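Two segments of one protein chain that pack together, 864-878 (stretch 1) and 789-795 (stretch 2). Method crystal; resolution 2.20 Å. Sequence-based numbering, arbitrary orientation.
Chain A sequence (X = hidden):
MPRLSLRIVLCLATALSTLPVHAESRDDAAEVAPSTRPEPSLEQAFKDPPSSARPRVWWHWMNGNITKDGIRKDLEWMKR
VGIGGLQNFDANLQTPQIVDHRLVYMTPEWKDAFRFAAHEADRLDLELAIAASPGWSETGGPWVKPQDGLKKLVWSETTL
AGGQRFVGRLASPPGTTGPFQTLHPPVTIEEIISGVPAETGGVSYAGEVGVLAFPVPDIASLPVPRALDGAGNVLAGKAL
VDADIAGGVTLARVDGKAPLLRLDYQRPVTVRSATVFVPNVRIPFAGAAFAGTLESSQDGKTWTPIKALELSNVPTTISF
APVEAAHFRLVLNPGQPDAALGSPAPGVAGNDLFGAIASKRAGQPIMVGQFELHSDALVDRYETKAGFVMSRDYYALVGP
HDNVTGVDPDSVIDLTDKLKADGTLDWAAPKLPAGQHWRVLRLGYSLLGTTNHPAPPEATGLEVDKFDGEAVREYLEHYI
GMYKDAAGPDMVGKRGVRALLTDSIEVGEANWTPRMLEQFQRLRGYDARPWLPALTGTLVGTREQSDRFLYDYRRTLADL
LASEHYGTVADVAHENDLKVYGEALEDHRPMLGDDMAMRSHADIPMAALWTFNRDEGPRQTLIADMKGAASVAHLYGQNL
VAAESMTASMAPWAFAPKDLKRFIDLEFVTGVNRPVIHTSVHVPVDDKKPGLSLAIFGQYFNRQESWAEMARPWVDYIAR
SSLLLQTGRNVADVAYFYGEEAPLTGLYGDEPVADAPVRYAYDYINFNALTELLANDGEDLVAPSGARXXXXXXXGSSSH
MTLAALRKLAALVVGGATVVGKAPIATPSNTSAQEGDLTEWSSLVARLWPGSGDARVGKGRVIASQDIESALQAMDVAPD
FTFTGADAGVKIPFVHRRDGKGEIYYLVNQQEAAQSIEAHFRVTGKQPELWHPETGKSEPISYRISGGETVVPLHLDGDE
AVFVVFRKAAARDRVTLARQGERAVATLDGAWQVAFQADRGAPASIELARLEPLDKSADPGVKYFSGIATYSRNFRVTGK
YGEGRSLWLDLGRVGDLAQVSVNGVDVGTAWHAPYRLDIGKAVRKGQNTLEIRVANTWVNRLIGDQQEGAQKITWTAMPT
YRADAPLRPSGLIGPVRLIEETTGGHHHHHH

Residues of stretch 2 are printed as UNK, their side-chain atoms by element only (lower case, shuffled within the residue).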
# COMPACT_ATOMS: atom_id res chain seq x y z
N ALA A 864 -17.73 -25.51 10.04
CA ALA A 864 -17.87 -24.38 10.96
C ALA A 864 -16.65 -24.31 11.86
O ALA A 864 -16.68 -24.58 13.06
CB ALA A 864 -19.17 -24.51 11.76
N SER A 865 -15.55 -23.91 11.24
CA SER A 865 -14.25 -23.88 11.89
C SER A 865 -13.54 -22.60 11.49
O SER A 865 -13.84 -21.99 10.46
CB SER A 865 -13.41 -25.11 11.50
OG SER A 865 -12.11 -25.05 12.02
N GLN A 866 -12.59 -22.19 12.34
CA GLN A 866 -11.65 -21.11 12.03
C GLN A 866 -10.22 -21.65 12.04
O GLN A 866 -9.26 -20.91 12.29
CB GLN A 866 -11.82 -19.95 13.00
CG GLN A 866 -13.27 -19.39 13.12
CD GLN A 866 -13.78 -18.68 11.85
OE1 GLN A 866 -14.99 -18.52 11.66
NE2 GLN A 866 -12.86 -18.25 11.00
N ASP A 867 -10.08 -22.95 11.78
CA ASP A 867 -8.80 -23.65 11.69
C ASP A 867 -8.66 -24.15 10.26
O ASP A 867 -9.14 -25.24 9.92
CB ASP A 867 -8.76 -24.81 12.71
CG ASP A 867 -7.40 -25.49 12.77
OD1 ASP A 867 -6.67 -25.46 11.76
OD2 ASP A 867 -7.07 -26.05 13.83
N ILE A 868 -8.00 -23.37 9.40
CA ILE A 868 -8.08 -23.64 7.97
C ILE A 868 -7.34 -24.92 7.61
O ILE A 868 -7.80 -25.70 6.76
CB ILE A 868 -7.56 -22.43 7.16
CG1 ILE A 868 -7.63 -22.71 5.66
CG2 ILE A 868 -6.11 -22.08 7.55
CD1 ILE A 868 -9.00 -23.04 5.17
N GLU A 869 -6.21 -25.18 8.24
CA GLU A 869 -5.45 -26.36 7.85
C GLU A 869 -6.08 -27.64 8.37
O GLU A 869 -5.99 -28.70 7.73
CB GLU A 869 -4.00 -26.23 8.31
CG GLU A 869 -3.31 -25.04 7.67
CD GLU A 869 -1.85 -25.32 7.38
OE1 GLU A 869 -1.37 -26.38 7.81
OE2 GLU A 869 -1.19 -24.50 6.72
N SER A 870 -6.76 -27.57 9.51
CA SER A 870 -7.46 -28.75 9.99
C SER A 870 -8.71 -29.02 9.16
O SER A 870 -9.11 -30.17 8.99
CB SER A 870 -7.79 -28.59 11.47
OG SER A 870 -8.86 -29.43 11.84
N ALA A 871 -9.31 -27.98 8.58
CA ALA A 871 -10.43 -28.21 7.69
C ALA A 871 -9.95 -28.78 6.36
O ALA A 871 -10.58 -29.69 5.81
CB ALA A 871 -11.21 -26.91 7.47
N LEU A 872 -8.83 -28.26 5.83
CA LEU A 872 -8.27 -28.83 4.61
C LEU A 872 -7.89 -30.29 4.82
O LEU A 872 -8.05 -31.13 3.92
CB LEU A 872 -7.06 -28.00 4.17
CG LEU A 872 -7.42 -26.62 3.63
CD1 LEU A 872 -6.19 -25.71 3.51
CD2 LEU A 872 -8.12 -26.79 2.29
N GLN A 873 -7.38 -30.62 6.00
CA GLN A 873 -7.11 -32.01 6.33
C GLN A 873 -8.40 -32.84 6.28
O GLN A 873 -8.42 -33.93 5.70
CB GLN A 873 -6.46 -32.09 7.71
CG GLN A 873 -5.84 -33.43 8.08
CD GLN A 873 -5.02 -33.32 9.35
OE1 GLN A 873 -3.88 -33.80 9.41
NE2 GLN A 873 -5.58 -32.65 10.35
N ALA A 874 -9.49 -32.31 6.83
CA ALA A 874 -10.75 -33.04 6.81
C ALA A 874 -11.38 -33.11 5.42
O ALA A 874 -12.35 -33.85 5.24
CB ALA A 874 -11.75 -32.41 7.79
N MSE A 875 -10.87 -32.35 4.47
CA MSE A 875 -11.30 -32.44 3.08
C MSE A 875 -10.38 -33.34 2.28
O MSE A 875 -10.53 -33.48 1.07
CB MSE A 875 -11.31 -31.06 2.41
CG MSE A 875 -12.31 -30.10 2.96
SE MSE A 875 -11.92 -28.29 2.26
CE MSE A 875 -11.80 -27.51 3.97
N ASP A 876 -9.38 -33.90 2.97
CA ASP A 876 -8.39 -34.77 2.34
C ASP A 876 -7.58 -34.00 1.29
O ASP A 876 -7.25 -34.52 0.22
CB ASP A 876 -9.04 -36.02 1.73
CG ASP A 876 -8.03 -37.09 1.37
OD1 ASP A 876 -7.03 -37.24 2.10
OD2 ASP A 876 -8.23 -37.78 0.34
N VAL A 877 -7.26 -32.74 1.59
CA VAL A 877 -6.42 -31.93 0.72
C VAL A 877 -5.02 -31.90 1.32
O VAL A 877 -4.80 -31.29 2.37
CB VAL A 877 -6.98 -30.51 0.53
CG1 VAL A 877 -6.05 -29.69 -0.34
CG2 VAL A 877 -8.35 -30.59 -0.11
N ALA A 878 -4.07 -32.55 0.65
CA ALA A 878 -2.71 -32.63 1.16
C ALA A 878 -2.03 -31.26 1.12
O ALA A 878 -2.32 -30.43 0.25
CB ALA A 878 -1.89 -33.63 0.33
N UNK A 789 -9.72 -22.84 -6.35
CA UNK A 789 -9.61 -23.00 -4.91
C UNK A 789 -10.42 -24.21 -4.44
O UNK A 789 -11.51 -24.49 -4.96
o UNK A 789 -7.85 -16.99 -6.28
c UNK A 789 -10.11 -21.75 -4.20
c UNK A 789 -8.29 -20.03 -4.33
c UNK A 789 -7.73 -18.86 -4.83
c UNK A 789 -9.65 -18.55 -6.23
c UNK A 789 -9.53 -20.48 -4.76
c UNK A 789 -10.20 -19.74 -5.73
c UNK A 789 -8.42 -18.13 -5.78
N UNK A 790 -9.89 -24.87 -3.40
CA UNK A 790 -10.59 -25.94 -2.71
C UNK A 790 -11.68 -25.41 -1.80
O UNK A 790 -12.65 -26.13 -1.53
c UNK A 790 -9.51 -29.31 -3.51
c UNK A 790 -9.62 -26.79 -1.88
c UNK A 790 -8.38 -27.23 -2.62
n UNK A 790 -9.73 -30.11 -4.75
c UNK A 790 -8.71 -28.06 -3.84
N UNK A 791 -11.55 -24.19 -1.29
CA UNK A 791 -12.50 -23.70 -0.30
C UNK A 791 -12.43 -22.19 -0.20
O UNK A 791 -11.44 -21.56 -0.57
c UNK A 791 -12.23 -24.31 1.08
o UNK A 791 -13.26 -23.91 1.97
c UNK A 791 -10.90 -23.79 1.61
N UNK A 792 -13.52 -21.62 0.30
CA UNK A 792 -13.58 -20.24 0.75
C UNK A 792 -13.41 -20.27 2.25
O UNK A 792 -14.01 -21.10 2.93
c UNK A 792 -16.41 -18.93 -1.61
c UNK A 792 -15.14 -18.29 1.17
c UNK A 792 -14.93 -19.58 0.38
c UNK A 792 -15.01 -19.31 -1.12
N UNK A 793 -12.59 -19.37 2.77
CA UNK A 793 -12.43 -19.21 4.21
C UNK A 793 -13.08 -17.90 4.64
O UNK A 793 -12.84 -16.87 4.02
c UNK A 793 -10.23 -17.65 7.96
c UNK A 793 -10.76 -19.06 6.07
o UNK A 793 -10.23 -18.57 10.17
c UNK A 793 -10.72 -19.97 8.30
c UNK A 793 -10.90 -20.13 6.94
c UNK A 793 -10.41 -17.82 6.59
c UNK A 793 -10.40 -18.73 8.81
c UNK A 793 -10.96 -19.24 4.60
N UNK A 794 -13.89 -17.95 5.70
CA UNK A 794 -14.56 -16.74 6.18
C UNK A 794 -13.68 -16.11 7.24
O UNK A 794 -13.65 -16.55 8.39
c UNK A 794 -16.89 -17.72 5.72
c UNK A 794 -15.95 -17.05 6.73
c UNK A 794 -17.01 -16.89 4.45
c UNK A 794 -18.23 -17.91 6.35
N UNK A 795 -12.94 -15.06 6.85
CA UNK A 795 -12.06 -14.38 7.78
C UNK A 795 -12.34 -12.90 7.82
O UNK A 795 -13.45 -12.47 7.47
O HOH W 1 -7.64 -20.56 10.10

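Position 789 carries one carbon, then a ring of six carbons bearing one oxygen. A six-membered aromatic ring with a hydroxyl is tyrosine, Y789. Its side chain is out of reach of stretch 1; it has no part in this contact, and its hydroxyl is hydrogen-bonded elsewhere in the structure.

Position 790 has four carbons in a row ending in nitrogen. Its CA-to-CB bond points toward stretch 1, and the carbon next to the nitrogen lies 3.8 Å from V877 CG2. This is lysine, K790. The aliphatic stem meets valine, while NZ finds its hydrogen bond elsewhere in the structure.

Position 791 shows one carbon carrying one oxygen and one carbon. The branching carbon is CB, 4.2 Å from M875 SE, a selenomethionine; the terminal carbon sits 4.1 Å from I868 CD1 and as far from L872 CD2. A beta-branched side chain with a hydroxyl is threonine, T791. Its methyl thus touches two residues one helical turn apart.

Position 792 has four carbons, forked at the first, with one arm two carbons long: isoleucine, I792. Its CA-to-CB bond points away, as strand alternation predicts, and it makes no contact here.

Position 793 again has one carbon and a six-carbon ring bearing an oxygen. A ring carbon approaches I868 CD1 at 3.9 Å, and the oxygen lies 2.8 Å from Q866 NE2. This is tyrosine, Y793, with the largest area covered by the other stretch. Q866 NE2 donates to Y793 OH, and a water joins the site, its oxygen donating to Q866 O at 2.7 Å and accepting from I868 N at 2.9 Å; its bond to Y793 OH, at 3.3 Å, is weak.

Position 794 has four carbons, forked at the second: leucine, L794. Its CA-to-CB bond points sideways, and its backbone does the work: L794 O accepts from Q866 NE2 at 3.2 Å, with a nearly straight N-H...O angle of 174°.

Position 795 has no side-chain atoms: glycine, G795. A CB would lie 3.1 Å from Y793 CE2, a crowded spot within its own stretch.

The contact changes its chemistry along its length. Helix and strand run roughly antiparallel, at 151°. Before the helix, one amide nitrogen, Q866 NE2, serves both a phenol and a backbone carbonyl. Along the helix, I868 and L872 supply apolar packing, which M875 and V877 continue beyond it. D867 caps the helix start, its OD1 accepting from S870 N at 3.1 Å, and a Schellman turn at D876 closes the other end.

Stretch 2 (789-795) YKTIYLG
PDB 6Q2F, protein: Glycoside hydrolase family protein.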